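Long-range contacts in phosphoribulokinase 1 (Rhodobacter sphaeroides, PDB 1A7J), which catalyses the ATP-dependent phosphorylation of D-ribulose 5-phosphate to D-ribulose 1,5-bisphosphate in the Calvin cycle: residues I8-S13 with I152-V157; S19-T24 with F129-H134; D26-R31 with A271-L276; V37-D42 with R119-D124. All coordinates share one frame; numbering follows the deposited sequence.

Three of the four contacts involve strands of the central sheet of a P-loop kinase fold; interaction 3 joins two helices. Interaction 1 pairs two parallel strands and ends where the predicted ATP-binding loop begins; interaction 2, about 8 Å away between centres, sets the start of the following helix over the adjoining strand. A probable backbone hydrogen bond from Gly-12 N to Gly-132 O (2.9 Å) joins the two. Interaction 3 uses the same helix further on, its centre about 13 Å from that of interaction 2. Interaction 4 covers strand 36-40, outermost in the sheet within this chain, which leads to catalytic Asp-42; the side chain of Ser-19 lies about 8 Å from that of Asp-42.

Interaction 1 (I8-S13 with I152-V157); sequences ISVTGS and IGVVPV
Two parallel strands at the heart of the P-loop kinase fold run side by side here, their directions 19° apart, and the first of them leads into the predicted ATP-binding loop at Gly-12 and Ser-13. Branched aliphatic residues suit such strands, since their bulk at CB fills the space beside the backbone and favours the extended chain. Ile-8 and Ile-152 run alongside each other with a common direction, CG2 of Ile-8 resting 3.7 Å from CD1 of Ile-152. Val-10 is turned with CG1 anti to its backbone N (chi1 -177°) and crosses two neighbours obliquely. Its CG2 faces CD1 of Ile-152 at 4.2 Å, while CG1 meets CG2 of Val-154 at 3.5 Å. Phe-25 of helix 21-32 packs on Ile-8, Val-10 and Ile-152 and so covers this apolar face. Thr-11 points to the other face, where its hydroxyl OG1 is hydrogen-bonded to Gln-198 OE1.

The backbone ladder takes three bonds: Ile-152 N to Ser-9 O, Thr-11 N to Ile-152 O, and Val-154 N to Thr-11 O. The middle one lies in the carbonyl plane, and the first donor sits above the plane of its acceptor. At Gly-12, where the chain leaves the strand, phi is 112°, and a CB would stand 2.6 Å from Val-154 O, a clash that glycine avoids.

Interaction 2 (S19-T24 with F129-H134); sequences STVKHT and FYEGLH
Lys-22, in the first turn of the helix that follows the predicted ATP-binding loop, lays its aliphatic chain across two residues of strand 129-132. Its CB stands 3.8 Å from OE1 of Glu-131, and CG comes nearer to the same oxygen, at 3.6 Å. There the chain bends (chi2 -66°) and slides past Phe-129 in the opposite direction to that side chain. CD approaches CE2 of the ring at 3.8 Å, obliquely, and CE reaches CD2 at 3.9 Å. The tip then leaves the strand: NZ forms a salt bridge with Asp-26 one turn along the helix, and stays 7.0 Å from OE1 of Glu-131. An alanine here would remove the methylenes along Phe-129 and the charge paired with Asp-26, and would probably leave this side of the ring less well covered.

Glu-131 comes up from the strand fully stretched, CG anti to its backbone N and the chain extended beyond, so that a carboxylate arrives at the helix start. OE2 accepts a weak hydrogen bond from Ser-19 OG, 3.2 Å away, and packs against CB of Val-21 at 3.5 Å. Ser-19, a predicted ATP-binding residue, is poorly ordered, so its grip on Glu-131 may be loose.

Phe-129 suits its buried place, meeting Phe-25 of the same helix. The buried carboxylate has that one weak bond within the contact and also lies against Ser-13; the nearby beginning of helix 21-32 would probably favour its charged form, while the apolar neighbours would work against it.

Interaction 3 (D26-R31 with A271-L276); sequences DQIFRR and AMQLIL
Gln-273 reaches from helix 268-284 toward helix 21-32, its CG lying against CG1 of Ile-28 at 4.2 Å and its amide passing between the ends of Gln-27 and Arg-31. CG is anti to its own carbonyl carbon and the chain is extended beyond it (chi2 177°), which gives the length needed to span two helical segments, 26-31 and 271-276, whose axes come within 10.6 Å. NE2 stands 3.0 Å from OE1 of Gln-27, the two amide planes 75° apart. On the other side of the amide, OE1 comes to 3.0 Å from Arg-31 NH1, near the plane of the guanidinium and at its edge, yet the angle is too poor for a hydrogen bond. The proximity would still probably be favourable, since a carbonyl oxygen faces a positive group.

Replacing Gln-273 by an alanine would remove both the amide and the CG that lies against Ile-28, and would probably loosen the polar border of the contact.

Deeper in the interface the character turns apolar. Ile-28 CD1 faces CB of Leu-276 at 4.4 Å, and Phe-25 of helix 21-32 packs on both Leu-276 and Met-272. Isoleucine and leucine suit this buried side, while the long polar residues suit the more exposed side. With these segments at 43°, helix 21-32, which follows the nucleotide-binding loop, and helix 268-284 near the C-terminus pack side by side against the central sheet of a P-loop kinase whose fold resembles that of adenylate kinase.

Interaction 4 (V37-D42 with R119-D124); sequences VSIEGD and RDFDSD
Phe-121, carried on the loop that follows the short strand 119-120, lays its ring against the side chains of strand 36-40. Val-37 supplies one face: its CG2 sits 4.1 Å from the ring centroid and 18° off the normal, a CH-pi contact. With CG1 anti to the carbonyl carbon (chi1 -59°), CG2 is left in the crowded position between that carbon and the backbone N, over the ring. Two further groups meet the edge of the ring. Ile-39, crossing Phe-121 at about a right angle, brings CG1 to 3.7 Å from CZ, and the carbonyl oxygen of Ser-38 lies near the ring plane, 3.8 Å from CE1. Beside them CG1 of Val-37 touches CB of Asp-122 at 4.0 Å, the two side chains running antiparallel as they pass.

A second shell holds these groups in place. Val-83 of helix 77-90 touches both Ile-39 and Phe-121, as do Leu-128 of the neighbouring strand and Thr-95. Backbone bonds from Val-37 and Ile-39 to strand 127-132 fix the strand that presents them, outermost in the sheet within this chain, which leads to Asp-42 of the catalytic site.

A large flat ring suits this place because it can cover two beta-branched residues at once. The contact rests mainly on dispersion and the CH-pi approach, so it depends on close fit; the Ser-38 carbonyl at the ring edge probably adds a little electrostatic attraction.

Interaction 1 (I8-S13 with I152-V157)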
loop_
_atom_site.group_PDB
_atom_site.type_symbol
_atom_site.label_atom_id
_atom_site.label_comp_id
_atom_site.label_asym_id
_atom_site.label_seq_id
_atom_site.Cartn_x
_atom_site.Cartn_y
_atom_site.Cartn_z
ATOM N N ILE A 8 -10.868 5.165 1.735
ATOM C CA ILE A 8 -9.466 5.514 2.035
ATOM C C ILE A 8 -8.525 4.476 1.427
ATOM O O ILE A 8 -8.714 3.277 1.618
ATOM C CB ILE A 8 -9.220 5.534 3.557
ATOM C CG1 ILE A 8 -10.012 6.677 4.182
ATOM C CG2 ILE A 8 -7.714 5.694 3.860
ATOM C CD1 ILE A 8 -10.055 6.604 5.658
ATOM N N SER A 9 -7.444 4.939 0.809
ATOM C CA SER A 9 -6.611 4.082 -0.033
ATOM C C SER A 9 -5.126 4.317 0.205
ATOM O O SER A 9 -4.593 5.356 -0.191
ATOM C CB SER A 9 -6.945 4.347 -1.499
ATOM O OG SER A 9 -6.228 3.498 -2.373
ATOM N N VAL A 10 -4.476 3.332 0.834
ATOM C CA VAL A 10 -3.033 3.305 1.095
ATOM C C VAL A 10 -2.315 2.463 0.036
ATOM O O VAL A 10 -2.614 1.286 -0.142
ATOM C CB VAL A 10 -2.761 2.675 2.477
ATOM C CG1 VAL A 10 -1.294 2.709 2.792
ATOM C CG2 VAL A 10 -3.569 3.383 3.560
ATOM N N THR A 11 -1.403 3.064 -0.712
ATOM C CA THR A 11 -0.717 2.322 -1.763
ATOM C C THR A 11 0.792 2.348 -1.556
ATOM O O THR A 11 1.314 3.258 -0.908
ATOM C CB THR A 11 -1.036 2.876 -3.139
ATOM O OG1 THR A 11 -0.433 2.054 -4.133
ATOM C CG2 THR A 11 -0.457 4.235 -3.288
ATOM N N GLY A 12 1.455 1.276 -1.980
ATOM C CA GLY A 12 2.899 1.183 -1.866
ATOM C C GLY A 12 3.433 0.149 -0.883
ATOM O O GLY A 12 4.462 -0.479 -1.131
ATOM N N SER A 13 2.759 -0.022 0.248
ATOM C CA SER A 13 3.251 -0.912 1.291
ATOM C C SER A 13 2.489 -2.231 1.304
ATOM O O SER A 13 1.262 -2.226 1.329
ATOM C CB SER A 13 3.101 -0.241 2.659
ATOM O OG SER A 13 1.745 0.143 2.862
ATOM N N ILE A 152 -3.258 7.712 0.387
ATOM C CA ILE A 152 -2.011 7.787 1.128
ATOM C C ILE A 152 -0.998 6.874 0.467
ATOM O O ILE A 152 -1.346 5.831 -0.096
ATOM C CB ILE A 152 -2.219 7.325 2.567
ATOM C CG1 ILE A 152 -3.251 8.210 3.247
ATOM C CG2 ILE A 152 -0.926 7.355 3.330
ATOM C CD1 ILE A 152 -4.509 7.469 3.555
ATOM N N GLY A 153 0.253 7.287 0.478
ATOM C CA GLY A 153 1.281 6.436 -0.076
ATOM C C GLY A 153 2.239 6.103 1.030
ATOM O O GLY A 153 2.651 6.973 1.766
ATOM N N VAL A 154 2.495 4.832 1.238
ATOM C CA VAL A 154 3.533 4.463 2.164
ATOM C C VAL A 154 4.581 3.677 1.404
ATOM O O VAL A 154 4.327 2.560 0.980
ATOM C CB VAL A 154 2.970 3.621 3.292
ATOM C CG1 VAL A 154 3.974 3.568 4.424
ATOM C CG2 VAL A 154 1.652 4.220 3.776
ATOM N N VAL A 155 5.730 4.293 1.183
ATOM C CA VAL A 155 6.716 3.819 0.221
ATOM C C VAL A 155 8.102 3.840 0.879
ATOM O O VAL A 155 8.451 4.823 1.512
ATOM C CB VAL A 155 6.786 4.771 -0.993
ATOM C CG1 VAL A 155 6.826 3.993 -2.247
ATOM C CG2 VAL A 155 5.620 5.702 -1.004
ATOM N N PRO A 156 8.947 2.809 0.654
ATOM C CA PRO A 156 10.374 2.912 0.994
ATOM C C PRO A 156 11.262 3.381 -0.151
ATOM O O PRO A 156 10.874 3.253 -1.316
ATOM C CB PRO A 156 10.738 1.489 1.405
ATOM C CG PRO A 156 9.782 0.635 0.646
ATOM C CD PRO A 156 8.502 1.400 0.623
ATOM N N VAL A 157 12.460 3.894 0.158
ATOM C CA VAL A 157 13.385 4.241 -0.909
ATOM C C VAL A 157 13.805 2.952 -1.575
ATOM O O VAL A 157 13.897 1.931 -0.916
ATOM C CB VAL A 157 14.609 4.989 -0.407
ATOM C CG1 VAL A 157 14.208 6.336 0.036
ATOM C CG2 VAL A 157 15.257 4.252 0.698
#

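Interaction 2 (S19-T24 with F129-H134)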
loop_
_atom_site.group_PDB
_atom_site.type_symbol
_atom_site.label_atom_id
_atom_site.label_comp_id
_atom_site.label_asym_id
_atom_site.label_seq_id
_atom_site.Cartn_x
_atom_site.Cartn_y
_atom_site.Cartn_z
ATOM N N SER A 19 3.784 -3.627 7.027
ATOM C CA SER A 19 2.331 -3.450 7.237
ATOM C C SER A 19 1.985 -3.005 8.662
ATOM O O SER A 19 0.873 -3.257 9.141
ATOM C CB SER A 19 1.571 -4.761 6.938
ATOM O OG SER A 19 0.367 -4.549 6.208
ATOM N N THR A 20 2.896 -2.262 9.292
ATOM C CA THR A 20 2.637 -1.592 10.574
ATOM C C THR A 20 1.321 -0.840 10.500
ATOM O O THR A 20 0.690 -0.549 11.512
ATOM C CB THR A 20 3.704 -0.527 10.860
ATOM O OG1 THR A 20 4.983 -1.002 10.420
ATOM C CG2 THR A 20 3.738 -0.189 12.343
ATOM N N VAL A 21 0.910 -0.580 9.267
ATOM C CA VAL A 21 0.035 0.503 8.930
ATOM C C VAL A 21 -1.405 0.234 9.300
ATOM O O VAL A 21 -2.100 1.130 9.776
ATOM C CB VAL A 21 0.141 0.781 7.447
ATOM C CG1 VAL A 21 -0.513 2.093 7.134
ATOM C CG2 VAL A 21 1.598 0.808 7.029
ATOM N N LYS A 22 -1.823 -1.021 9.184
ATOM C CA LYS A 22 -3.219 -1.377 9.426
ATOM C C LYS A 22 -3.613 -1.096 10.882
ATOM O O LYS A 22 -4.577 -0.361 11.146
ATOM C CB LYS A 22 -3.451 -2.852 9.093
ATOM C CG LYS A 22 -4.638 -3.110 8.173
ATOM C CD LYS A 22 -5.975 -2.758 8.843
ATOM C CE LYS A 22 -7.167 -3.416 8.129
ATOM N NZ LYS A 22 -8.491 -3.113 8.767
ATOM N N HIS A 23 -2.747 -1.531 11.803
ATOM C CA HIS A 23 -2.962 -1.377 13.251
ATOM C C HIS A 23 -3.251 0.078 13.594
ATOM O O HIS A 23 -4.162 0.368 14.355
ATOM C CB HIS A 23 -1.724 -1.885 14.029
ATOM C CG HIS A 23 -2.038 -2.535 15.353
ATOM N ND1 HIS A 23 -1.334 -2.248 16.507
ATOM C CD2 HIS A 23 -2.945 -3.481 15.697
ATOM C CE1 HIS A 23 -1.799 -2.981 17.503
ATOM N NE2 HIS A 23 -2.775 -3.739 17.040
ATOM N N THR A 24 -2.578 0.978 12.894
ATOM C CA THR A 24 -2.756 2.406 13.075
ATOM C C THR A 24 -4.153 2.875 12.673
ATOM O O THR A 24 -4.831 3.563 13.442
ATOM C CB THR A 24 -1.727 3.184 12.263
ATOM O OG1 THR A 24 -0.415 2.673 12.531
ATOM C CG2 THR A 24 -1.775 4.633 12.647
ATOM N N PHE A 129 -11.669 0.601 3.424
ATOM C CA PHE A 129 -10.238 0.798 3.580
ATOM C C PHE A 129 -9.509 -0.191 2.700
ATOM O O PHE A 129 -9.733 -1.385 2.803
ATOM C CB PHE A 129 -9.833 0.550 5.022
ATOM C CG PHE A 129 -8.362 0.702 5.276
ATOM C CD1 PHE A 129 -7.761 1.956 5.182
ATOM C CD2 PHE A 129 -7.594 -0.390 5.674
ATOM C CE1 PHE A 129 -6.413 2.130 5.483
ATOM C CE2 PHE A 129 -6.251 -0.232 5.977
ATOM C CZ PHE A 129 -5.655 1.031 5.884
ATOM N N TYR A 130 -8.575 0.298 1.897
ATOM C CA TYR A 130 -7.762 -0.565 1.048
ATOM C C TYR A 130 -6.279 -0.397 1.427
ATOM O O TYR A 130 -5.827 0.720 1.676
ATOM C CB TYR A 130 -7.981 -0.171 -0.414
ATOM C CG TYR A 130 -7.059 -0.848 -1.382
ATOM C CD1 TYR A 130 -5.800 -0.326 -1.658
ATOM C CD2 TYR A 130 -7.428 -2.034 -2.006
ATOM C CE1 TYR A 130 -4.927 -0.966 -2.514
ATOM C CE2 TYR A 130 -6.556 -2.697 -2.878
ATOM C CZ TYR A 130 -5.313 -2.149 -3.123
ATOM O OH TYR A 130 -4.454 -2.762 -4.008
ATOM N N GLU A 131 -5.543 -1.505 1.531
ATOM C CA GLU A 131 -4.075 -1.473 1.621
ATOM C C GLU A 131 -3.431 -2.382 0.548
ATOM O O GLU A 131 -3.682 -3.601 0.521
ATOM C CB GLU A 131 -3.621 -1.907 3.030
ATOM C CG GLU A 131 -2.084 -1.891 3.266
ATOM C CD GLU A 131 -1.664 -2.200 4.712
ATOM O OE1 GLU A 131 -2.389 -2.958 5.400
ATOM O OE2 GLU A 131 -0.603 -1.691 5.153
ATOM N N GLY A 132 -2.628 -1.798 -0.348
ATOM C CA GLY A 132 -1.808 -2.614 -1.233
ATOM C C GLY A 132 -0.950 -1.821 -2.176
ATOM O O GLY A 132 -0.732 -0.650 -1.941
ATOM N N LEU A 133 -0.470 -2.455 -3.243
ATOM C CA LEU A 133 0.330 -1.774 -4.265
ATOM C C LEU A 133 -0.417 -1.073 -5.403
ATOM O O LEU A 133 0.225 -0.541 -6.308
ATOM C CB LEU A 133 1.333 -2.736 -4.914
ATOM C CG LEU A 133 2.414 -3.549 -4.197
ATOM C CD1 LEU A 133 2.377 -3.379 -2.718
ATOM C CD2 LEU A 133 2.181 -4.991 -4.542
ATOM N N HIS A 134 -1.749 -1.147 -5.425
ATOM C CA HIS A 134 -2.518 -0.541 -6.520
ATOM C C HIS A 134 -3.773 0.239 -6.108
ATOM O O HIS A 134 -4.712 0.350 -6.898
ATOM C CB HIS A 134 -2.887 -1.610 -7.556
ATOM C CG HIS A 134 -1.715 -2.161 -8.326
ATOM N ND1 HIS A 134 -1.145 -3.381 -8.037
ATOM C CD2 HIS A 134 -1.055 -1.693 -9.416
ATOM C CE1 HIS A 134 -0.193 -3.647 -8.913
ATOM N NE2 HIS A 134 -0.116 -2.640 -9.761
#

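Interaction 3 (D26-R31 with A271-L276)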
loop_
_atom_site.group_PDB
_atom_site.type_symbol
_atom_site.label_atom_id
_atom_site.label_comp_id
_atom_site.label_asym_id
_atom_site.label_seq_id
_atom_site.Cartn_x
_atom_site.Cartn_y
_atom_site.Cartn_z
ATOM N N ASP A 26 -6.806 0.966 12.319
ATOM C CA ASP A 26 -7.656 0.274 13.283
ATOM C C ASP A 26 -7.791 1.125 14.545
ATOM O O ASP A 26 -8.889 1.554 14.885
ATOM C CB ASP A 26 -7.061 -1.101 13.645
ATOM C CG ASP A 26 -7.243 -2.146 12.539
ATOM O OD1 ASP A 26 -8.111 -1.940 11.662
ATOM O OD2 ASP A 26 -6.549 -3.194 12.566
ATOM N N GLN A 27 -6.643 1.517 15.103
ATOM C CA GLN A 27 -6.547 2.371 16.297
ATOM C C GLN A 27 -7.372 3.651 16.165
ATOM O O GLN A 27 -7.838 4.202 17.155
ATOM C CB GLN A 27 -5.080 2.753 16.566
ATOM C CG GLN A 27 -4.296 1.778 17.444
ATOM C CD GLN A 27 -2.792 2.086 17.496
ATOM O OE1 GLN A 27 -2.326 2.872 18.323
ATOM N NE2 GLN A 27 -2.028 1.418 16.645
ATOM N N ILE A 28 -7.521 4.144 14.944
ATOM C CA ILE A 28 -8.242 5.382 14.725
ATOM C C ILE A 28 -9.735 5.137 14.502
ATOM O O ILE A 28 -10.563 5.825 15.088
ATOM C CB ILE A 28 -7.631 6.160 13.544
ATOM C CG1 ILE A 28 -6.195 6.539 13.865
ATOM C CG2 ILE A 28 -8.387 7.431 13.283
ATOM C CD1 ILE A 28 -5.396 6.690 12.634
ATOM N N PHE A 29 -10.086 4.143 13.693
ATOM C CA PHE A 29 -11.485 3.787 13.497
ATOM C C PHE A 29 -12.114 3.320 14.809
ATOM O O PHE A 29 -13.322 3.384 14.981
ATOM C CB PHE A 29 -11.621 2.668 12.474
ATOM C CG PHE A 29 -10.972 2.957 11.167
ATOM C CD1 PHE A 29 -10.870 4.251 10.700
ATOM C CD2 PHE A 29 -10.502 1.914 10.380
ATOM C CE1 PHE A 29 -10.311 4.500 9.456
ATOM C CE2 PHE A 29 -9.943 2.145 9.159
ATOM C CZ PHE A 29 -9.846 3.445 8.686
ATOM N N ARG A 30 -11.302 2.761 15.694
ATOM C CA ARG A 30 -11.776 2.332 17.005
ATOM C C ARG A 30 -11.894 3.551 17.916
ATOM O O ARG A 30 -12.894 3.737 18.613
ATOM C CB ARG A 30 -10.800 1.331 17.605
ATOM C CG ARG A 30 -11.140 0.908 19.016
ATOM C CD ARG A 30 -9.874 0.592 19.789
ATOM N NE ARG A 30 -9.700 1.503 20.917
ATOM C CZ ARG A 30 -8.741 2.419 21.002
ATOM N NH1 ARG A 30 -7.789 2.467 20.078
ATOM N NH2 ARG A 30 -8.723 3.269 22.026
ATOM N N ARG A 31 -10.885 4.413 17.836
ATOM C CA ARG A 31 -10.834 5.666 18.571
ATOM C C ARG A 31 -11.990 6.572 18.183
ATOM O O ARG A 31 -12.408 7.396 18.979
ATOM C CB ARG A 31 -9.515 6.369 18.263
ATOM C CG ARG A 31 -9.018 7.308 19.334
ATOM C CD ARG A 31 -7.515 7.162 19.495
ATOM N NE ARG A 31 -7.163 5.873 20.090
ATOM C CZ ARG A 31 -5.927 5.510 20.418
ATOM N NH1 ARG A 31 -4.893 6.245 20.025
ATOM N NH2 ARG A 31 -5.717 4.368 21.065
ATOM N N ALA A 271 2.758 9.964 14.194
ATOM C CA ALA A 271 2.554 10.931 13.124
ATOM C C ALA A 271 1.352 10.582 12.241
ATOM O O ALA A 271 0.545 11.442 11.899
ATOM C CB ALA A 271 3.782 11.023 12.301
ATOM N N MET A 272 1.148 9.305 11.978
ATOM C CA MET A 272 -0.103 8.896 11.365
ATOM C C MET A 272 -1.337 9.201 12.222
ATOM O O MET A 272 -2.272 9.818 11.747
ATOM C CB MET A 272 -0.041 7.415 10.974
ATOM C CG MET A 272 1.016 7.167 9.935
ATOM S SD MET A 272 0.986 5.540 9.261
ATOM C CE MET A 272 -0.603 5.507 8.724
ATOM N N GLN A 273 -1.309 8.898 13.509
ATOM C CA GLN A 273 -2.430 9.274 14.356
ATOM C C GLN A 273 -2.662 10.758 14.376
ATOM O O GLN A 273 -3.730 11.198 13.981
ATOM C CB GLN A 273 -2.238 8.773 15.770
ATOM C CG GLN A 273 -2.647 7.339 15.902
ATOM C CD GLN A 273 -2.404 6.811 17.277
ATOM O OE1 GLN A 273 -2.799 7.430 18.268
ATOM N NE2 GLN A 273 -1.727 5.671 17.361
ATOM N N LEU A 274 -1.634 11.544 14.687
ATOM C CA LEU A 274 -1.824 12.979 14.764
ATOM C C LEU A 274 -2.288 13.526 13.442
ATOM O O LEU A 274 -2.939 14.559 13.397
ATOM C CB LEU A 274 -0.544 13.695 15.125
ATOM C CG LEU A 274 0.050 13.463 16.494
ATOM C CD1 LEU A 274 1.232 14.393 16.632
ATOM C CD2 LEU A 274 -0.983 13.728 17.554
ATOM N N ILE A 275 -1.809 12.958 12.352
ATOM C CA ILE A 275 -2.091 13.565 11.064
ATOM C C ILE A 275 -3.434 13.101 10.537
ATOM O O ILE A 275 -4.302 13.929 10.305
ATOM C CB ILE A 275 -0.948 13.286 10.057
ATOM C CG1 ILE A 275 0.245 14.142 10.442
ATOM C CG2 ILE A 275 -1.371 13.582 8.612
ATOM C CD1 ILE A 275 1.431 13.771 9.733
ATOM N N LEU A 276 -3.705 11.808 10.658
ATOM C CA LEU A 276 -4.814 11.170 9.960
ATOM C C LEU A 276 -6.104 11.158 10.759
ATOM O O LEU A 276 -7.180 10.846 10.239
ATOM C CB LEU A 276 -4.459 9.732 9.645
ATOM C CG LEU A 276 -3.839 9.271 8.331
ATOM C CD1 LEU A 276 -3.359 10.380 7.431
ATOM C CD2 LEU A 276 -2.714 8.343 8.714
#

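Interaction 4 (V37-D42 with R119-D124)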
loop_
_atom_site.group_PDB
_atom_site.type_symbol
_atom_site.label_atom_id
_atom_site.label_comp_id
_atom_site.label_asym_id
_atom_site.label_seq_id
_atom_site.Cartn_x
_atom_site.Cartn_y
_atom_site.Cartn_z
ATOM N N VAL A 37 -15.115 -1.534 6.665
ATOM C CA VAL A 37 -14.777 -2.711 5.882
ATOM C C VAL A 37 -13.427 -2.514 5.208
ATOM O O VAL A 37 -13.005 -1.393 4.987
ATOM C CB VAL A 37 -15.834 -3.012 4.797
ATOM C CG1 VAL A 37 -17.193 -3.220 5.429
ATOM C CG2 VAL A 37 -15.887 -1.892 3.785
ATOM N N SER A 38 -12.750 -3.595 4.864
ATOM C CA SER A 38 -11.418 -3.454 4.320
ATOM C C SER A 38 -11.124 -4.451 3.213
ATOM O O SER A 38 -11.890 -5.387 2.993
ATOM C CB SER A 38 -10.389 -3.581 5.445
ATOM O OG SER A 38 -10.312 -4.905 5.942
ATOM N N ILE A 39 -10.144 -4.090 2.388
ATOM C CA ILE A 39 -9.636 -4.908 1.301
ATOM C C ILE A 39 -8.121 -5.026 1.481
ATOM O O ILE A 39 -7.446 -4.022 1.729
ATOM C CB ILE A 39 -9.930 -4.241 -0.059
ATOM C CG1 ILE A 39 -11.432 -4.282 -0.369
ATOM C CG2 ILE A 39 -9.162 -4.930 -1.168
ATOM C CD1 ILE A 39 -11.781 -3.631 -1.701
ATOM N N GLU A 40 -7.656 -6.268 1.616
ATOM C CA GLU A 40 -6.244 -6.622 1.490
ATOM C C GLU A 40 -5.863 -6.709 0.009
ATOM O O GLU A 40 -6.404 -7.537 -0.725
ATOM C CB GLU A 40 -5.990 -7.983 2.125
ATOM C CG GLU A 40 -5.695 -7.972 3.604
ATOM C CD GLU A 40 -4.918 -9.206 4.016
ATOM O OE1 GLU A 40 -5.510 -10.311 4.014
ATOM O OE2 GLU A 40 -3.687 -9.089 4.215
ATOM N N GLY A 41 -4.839 -5.958 -0.387
ATOM C CA GLY A 41 -4.506 -5.835 -1.791
ATOM C C GLY A 41 -4.132 -7.144 -2.447
ATOM O O GLY A 41 -4.223 -7.266 -3.656
ATOM N N ASP A 42 -3.755 -8.139 -1.655
ATOM C CA ASP A 42 -3.403 -9.446 -2.204
ATOM C C ASP A 42 -4.620 -10.090 -2.835
ATOM O O ASP A 42 -4.516 -10.786 -3.839
ATOM C CB ASP A 42 -2.865 -10.368 -1.110
ATOM C CG ASP A 42 -1.622 -9.821 -0.446
ATOM O OD1 ASP A 42 -0.541 -9.889 -1.070
ATOM O OD2 ASP A 42 -1.725 -9.330 0.701
ATOM N N ARG A 119 -16.623 -12.527 -0.706
ATOM C CA ARG A 119 -17.633 -12.218 0.293
ATOM C C ARG A 119 -18.438 -11.030 -0.185
ATOM O O ARG A 119 -17.900 -10.141 -0.833
ATOM C CB ARG A 119 -16.973 -11.839 1.622
ATOM C CG ARG A 119 -15.817 -12.808 2.115
ATOM C CD ARG A 119 -14.836 -12.027 2.996
ATOM N NE ARG A 119 -13.779 -12.814 3.667
ATOM C CZ ARG A 119 -12.736 -12.208 4.279
ATOM N NH1 ARG A 119 -12.345 -10.994 3.846
ATOM N NH2 ARG A 119 -12.016 -12.809 5.262
ATOM N N ASP A 120 -19.705 -10.967 0.199
ATOM C CA ASP A 120 -20.427 -9.719 0.081
ATOM C C ASP A 120 -19.901 -8.773 1.134
ATOM O O ASP A 120 -19.379 -9.204 2.161
ATOM C CB ASP A 120 -21.919 -9.940 0.266
ATOM C CG ASP A 120 -22.603 -10.392 -1.007
ATOM O OD1 ASP A 120 -21.926 -10.430 -2.061
ATOM O OD2 ASP A 120 -23.808 -10.715 -0.952
ATOM N N PHE A 121 -19.958 -7.483 0.844
ATOM C CA PHE A 121 -19.467 -6.502 1.792
ATOM C C PHE A 121 -20.488 -6.336 2.900
ATOM O O PHE A 121 -21.689 -6.208 2.644
ATOM C CB PHE A 121 -19.214 -5.153 1.107
ATOM C CG PHE A 121 -17.751 -4.826 0.916
ATOM C CD1 PHE A 121 -16.785 -5.345 1.774
ATOM C CD2 PHE A 121 -17.350 -3.992 -0.124
ATOM C CE1 PHE A 121 -15.441 -5.043 1.592
ATOM C CE2 PHE A 121 -16.018 -3.684 -0.315
ATOM C CZ PHE A 121 -15.061 -4.209 0.540
ATOM N N ASP A 122 -19.992 -6.346 4.129
ATOM C CA ASP A 122 -20.800 -6.057 5.306
ATOM C C ASP A 122 -21.642 -4.796 5.142
ATOM O O ASP A 122 -21.481 -4.048 4.173
ATOM C CB ASP A 122 -19.901 -5.912 6.534
ATOM C CG ASP A 122 -19.126 -7.180 6.841
ATOM O OD1 ASP A 122 -19.723 -8.120 7.414
ATOM O OD2 ASP A 122 -17.915 -7.227 6.520
ATOM N N SER A 123 -22.501 -4.533 6.119
ATOM C CA SER A 123 -23.484 -3.468 5.980
ATOM C C SER A 123 -23.373 -2.452 7.112
ATOM O O SER A 123 -22.875 -2.770 8.188
ATOM C CB SER A 123 -24.896 -4.071 5.921
ATOM O OG SER A 123 -24.977 -5.116 4.955
ATOM N N ASP A 124 -23.744 -1.206 6.807
ATOM C CA ASP A 124 -23.677 -0.059 7.730
ATOM C C ASP A 124 -22.276 0.536 7.907
ATOM O O ASP A 124 -22.046 1.335 8.822
ATOM C CB ASP A 124 -24.279 -0.417 9.094
#